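Local coordinates for tyrosinase (Aspergillus oryzae, PDB 6JU8), which uses a dinuclear copper centre and molecular oxygen to oxidise phenols, probably turning L-tyrosine and L-dopa into L-dopaquinone for melanin synthesis, at the interface of chains A and B. Numbering follows the deposited sequence. Chains: chain A/B, Tyrosinase.

The interface of chains A and B. Residues chain A 157, 167, 169, 258-259, 262; chain B 243, 245-246, 346, 355.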
loop_
_atom_site.group_PDB
_atom_site.type_symbol
_atom_site.label_atom_id
_atom_site.label_comp_id
_atom_site.label_asym_id
_atom_site.label_seq_id
_atom_site.Cartn_x
_atom_site.Cartn_y
_atom_site.Cartn_z
ATOM N N ARG A 157 6.639 -1.373 -20.319
ATOM C CA ARG A 157 7.458 -2.400 -20.963
ATOM C C ARG A 157 7.691 -3.531 -19.967
ATOM O O ARG A 157 7.612 -3.332 -18.750
ATOM C CB ARG A 157 8.755 -1.765 -21.443
ATOM C CG ARG A 157 8.661 -1.029 -22.770
ATOM C CD ARG A 157 7.712 0.157 -22.714
ATOM N NE ARG A 157 8.286 1.291 -21.993
ATOM C CZ ARG A 157 7.582 2.249 -21.390
ATOM N NH1 ARG A 157 6.250 2.196 -21.419
ATOM N NH2 ARG A 157 8.167 3.257 -20.751
ATOM N N GLU A 167 -0.384 -3.550 -20.752
ATOM C CA GLU A 167 -0.982 -2.948 -19.571
ATOM C C GLU A 167 -0.530 -1.500 -19.375
ATOM O O GLU A 167 0.689 -1.248 -19.364
ATOM C CB GLU A 167 -0.600 -3.720 -18.284
ATOM C CG GLU A 167 -1.379 -3.335 -17.044
ATOM C CD GLU A 167 -0.892 -3.843 -15.706
ATOM O OE1 GLU A 167 0.234 -4.369 -15.563
ATOM O OE2 GLU A 167 -1.642 -3.727 -14.692
ATOM N N ARG A 169 0.260 1.419 -16.715
ATOM C CA ARG A 169 0.663 1.284 -15.321
ATOM C C ARG A 169 1.095 2.624 -14.755
ATOM O O ARG A 169 1.691 3.449 -15.470
ATOM C CB ARG A 169 1.871 0.349 -15.162
ATOM C CG ARG A 169 1.608 -1.100 -15.595
ATOM C CD ARG A 169 2.866 -1.912 -15.278
ATOM N NE ARG A 169 2.829 -3.233 -15.913
ATOM C CZ ARG A 169 3.909 -4.004 -15.982
ATOM N NH1 ARG A 169 5.064 -3.556 -15.484
ATOM N NH2 ARG A 169 3.816 -5.199 -16.557
ATOM N N TRP A 258 -1.591 1.043 -5.450
ATOM C CA TRP A 258 -1.235 1.164 -6.857
ATOM C C TRP A 258 -1.813 0.062 -7.724
ATOM O O TRP A 258 -2.040 0.297 -8.915
ATOM C CB TRP A 258 0.275 1.270 -7.007
ATOM C CG TRP A 258 1.110 0.115 -6.546
ATOM C CD1 TRP A 258 1.710 -0.047 -5.324
ATOM C CD2 TRP A 258 1.452 -1.053 -7.327
ATOM N NE1 TRP A 258 2.401 -1.239 -5.289
ATOM C CE2 TRP A 258 2.255 -1.870 -6.512
ATOM C CE3 TRP A 258 1.170 -1.470 -8.628
ATOM C CZ2 TRP A 258 2.769 -3.095 -6.958
ATOM C CZ3 TRP A 258 1.671 -2.683 -9.080
ATOM C CH2 TRP A 258 2.477 -3.483 -8.227
ATOM N N LEU A 259 -2.143 -1.103 -7.168
ATOM C CA LEU A 259 -2.759 -2.140 -8.002
ATOM C C LEU A 259 -4.161 -1.700 -8.405
ATOM O O LEU A 259 -4.622 -2.053 -9.498
ATOM C CB LEU A 259 -2.892 -3.460 -7.230
ATOM C CG LEU A 259 -1.570 -4.161 -6.892
ATOM C CD1 LEU A 259 -1.842 -5.278 -5.897
ATOM C CD2 LEU A 259 -0.924 -4.705 -8.160
ATOM N N ASN A 262 -3.857 0.850 -11.194
ATOM C CA ASN A 262 -3.574 0.203 -12.465
ATOM C C ASN A 262 -4.812 -0.502 -13.017
ATOM O O ASN A 262 -5.088 -0.430 -14.231
ATOM C CB ASN A 262 -2.444 -0.815 -12.338
ATOM C CG ASN A 262 -1.079 -0.186 -12.197
ATOM O OD1 ASN A 262 -0.942 1.035 -12.262
ATOM N ND2 ASN A 262 -0.064 -1.016 -11.999
ATOM N N LEU B 243 3.956 -9.245 -8.921
ATOM C CA LEU B 243 3.293 -9.529 -10.202
ATOM C C LEU B 243 4.367 -9.834 -11.235
ATOM O O LEU B 243 5.418 -9.172 -11.263
ATOM C CB LEU B 243 2.476 -8.347 -10.708
ATOM C CG LEU B 243 1.126 -8.014 -10.046
ATOM C CD1 LEU B 243 1.260 -7.662 -8.574
ATOM C CD2 LEU B 243 0.490 -6.832 -10.787
ATOM N N ASN B 245 6.427 -9.813 -14.639
ATOM C CA ASN B 245 6.756 -8.769 -15.605
ATOM C C ASN B 245 6.720 -7.377 -14.990
ATOM O O ASN B 245 6.537 -6.392 -15.717
ATOM C CB ASN B 245 5.871 -8.836 -16.857
ATOM C CG ASN B 245 6.139 -10.121 -17.630
ATOM O OD1 ASN B 245 7.285 -10.551 -17.722
ATOM N ND2 ASN B 245 5.109 -10.777 -18.152
ATOM N N TYR B 246 6.939 -7.277 -13.692
ATOM C CA TYR B 246 7.189 -6.014 -13.004
ATOM C C TYR B 246 8.664 -5.968 -12.611
ATOM O O TYR B 246 9.251 -6.995 -12.275
ATOM C CB TYR B 246 6.288 -5.863 -11.773
ATOM C CG TYR B 246 4.905 -5.360 -12.151
ATOM C CD1 TYR B 246 4.455 -4.113 -11.738
ATOM C CD2 TYR B 246 4.059 -6.113 -12.945
ATOM C CE1 TYR B 246 3.198 -3.646 -12.097
ATOM C CE2 TYR B 246 2.801 -5.673 -13.321
ATOM C CZ TYR B 246 2.380 -4.429 -12.886
ATOM O OH TYR B 246 1.132 -3.926 -13.206
ATOM N N ARG B 346 -0.243 -12.897 -14.745
ATOM C CA ARG B 346 -1.431 -12.129 -15.102
ATOM C C ARG B 346 -2.562 -13.080 -15.454
ATOM O O ARG B 346 -2.393 -13.942 -16.313
ATOM C CB ARG B 346 -1.114 -11.212 -16.276
ATOM C CG ARG B 346 -2.100 -10.082 -16.564
ATOM C CD ARG B 346 -1.447 -9.063 -17.489
ATOM N NE ARG B 346 -2.287 -8.672 -18.609
ATOM C CZ ARG B 346 -3.015 -7.561 -18.612
ATOM N NH1 ARG B 346 -2.988 -6.752 -17.557
ATOM N NH2 ARG B 346 -3.761 -7.250 -19.657
ATOM N N TRP B 355 -5.465 -9.756 -9.128
ATOM C CA TRP B 355 -4.103 -10.088 -9.516
ATOM C C TRP B 355 -3.086 -9.695 -8.450
ATOM O O TRP B 355 -3.134 -8.583 -7.927
ATOM C CB TRP B 355 -3.808 -9.365 -10.838
ATOM C CG TRP B 355 -2.481 -9.714 -11.468
ATOM C CD1 TRP B 355 -1.647 -10.775 -11.264
ATOM C CD2 TRP B 355 -1.865 -8.897 -12.473
ATOM N NE1 TRP B 355 -0.543 -10.673 -12.072
ATOM C CE2 TRP B 355 -0.658 -9.525 -12.823
ATOM C CE3 TRP B 355 -2.240 -7.688 -13.092
ATOM C CZ2 TRP B 355 0.200 -8.984 -13.786
ATOM C CZ3 TRP B 355 -1.373 -7.167 -14.045
ATOM C CH2 TRP B 355 -0.173 -7.810 -14.380
HETATM O O HOH W 1 -1.451 -3.990 -11.955
#
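The loop carrying A:Glu167 and A:Arg169 and the start of helix 258-267 of chain A receive the loop of B:Leu243, B:Asn245 and B:Tyr246, with B:Trp355 beside it. B:Tyr246 is the central residue: long, flat and tipped by a hydroxyl, it can stack and hydrogen-bond at once. Its OH donates to A:Glu167 OE1 (2.6 Å) from the syn side, somewhat out of the carboxylate plane. The guanidinium of A:Arg169 lies nearly parallel over one ring face, NH1 3.5 Å from the centroid, a cation-pi stack. The A:Arg169 chain runs extended from CG to NE (chi2 -176°), carrying the flat head out over the ring. Arginine suits this place because its head can stack while NH1 and NH2, in plane, grip the backbone oxygen B:Asn245 O, NH2 at 3.1 Å. Asparagine tolerates the left-handed backbone there (phi 67°). The carboxylate also takes A:Arg169 NE on OE1 (2.9 Å), a salt bridge; the two donors probably favour a charged glutamate. A water links A:Glu167 OE2, B:Tyr246 OH and the amide A:Asn262 ND2. On the other side of the ring plane from the guanidinium, at its rim, the broad indole of A:Trp258 packs CZ3 on B:Tyr246 CE1 (3.5 Å). A:Leu259 CD2 and B:Leu243 CD2, both methyls, meet at 3.7 Å, an apolar flank. B:Trp355 brings its CZ3 rim to the carboxylate. The structure alone does not show whether this dimer is physiological. The patch is part of a two-fold symmetric interface, its twin exchanging the chains, and joins surface loops and one helix start within the tyrosinase central domain.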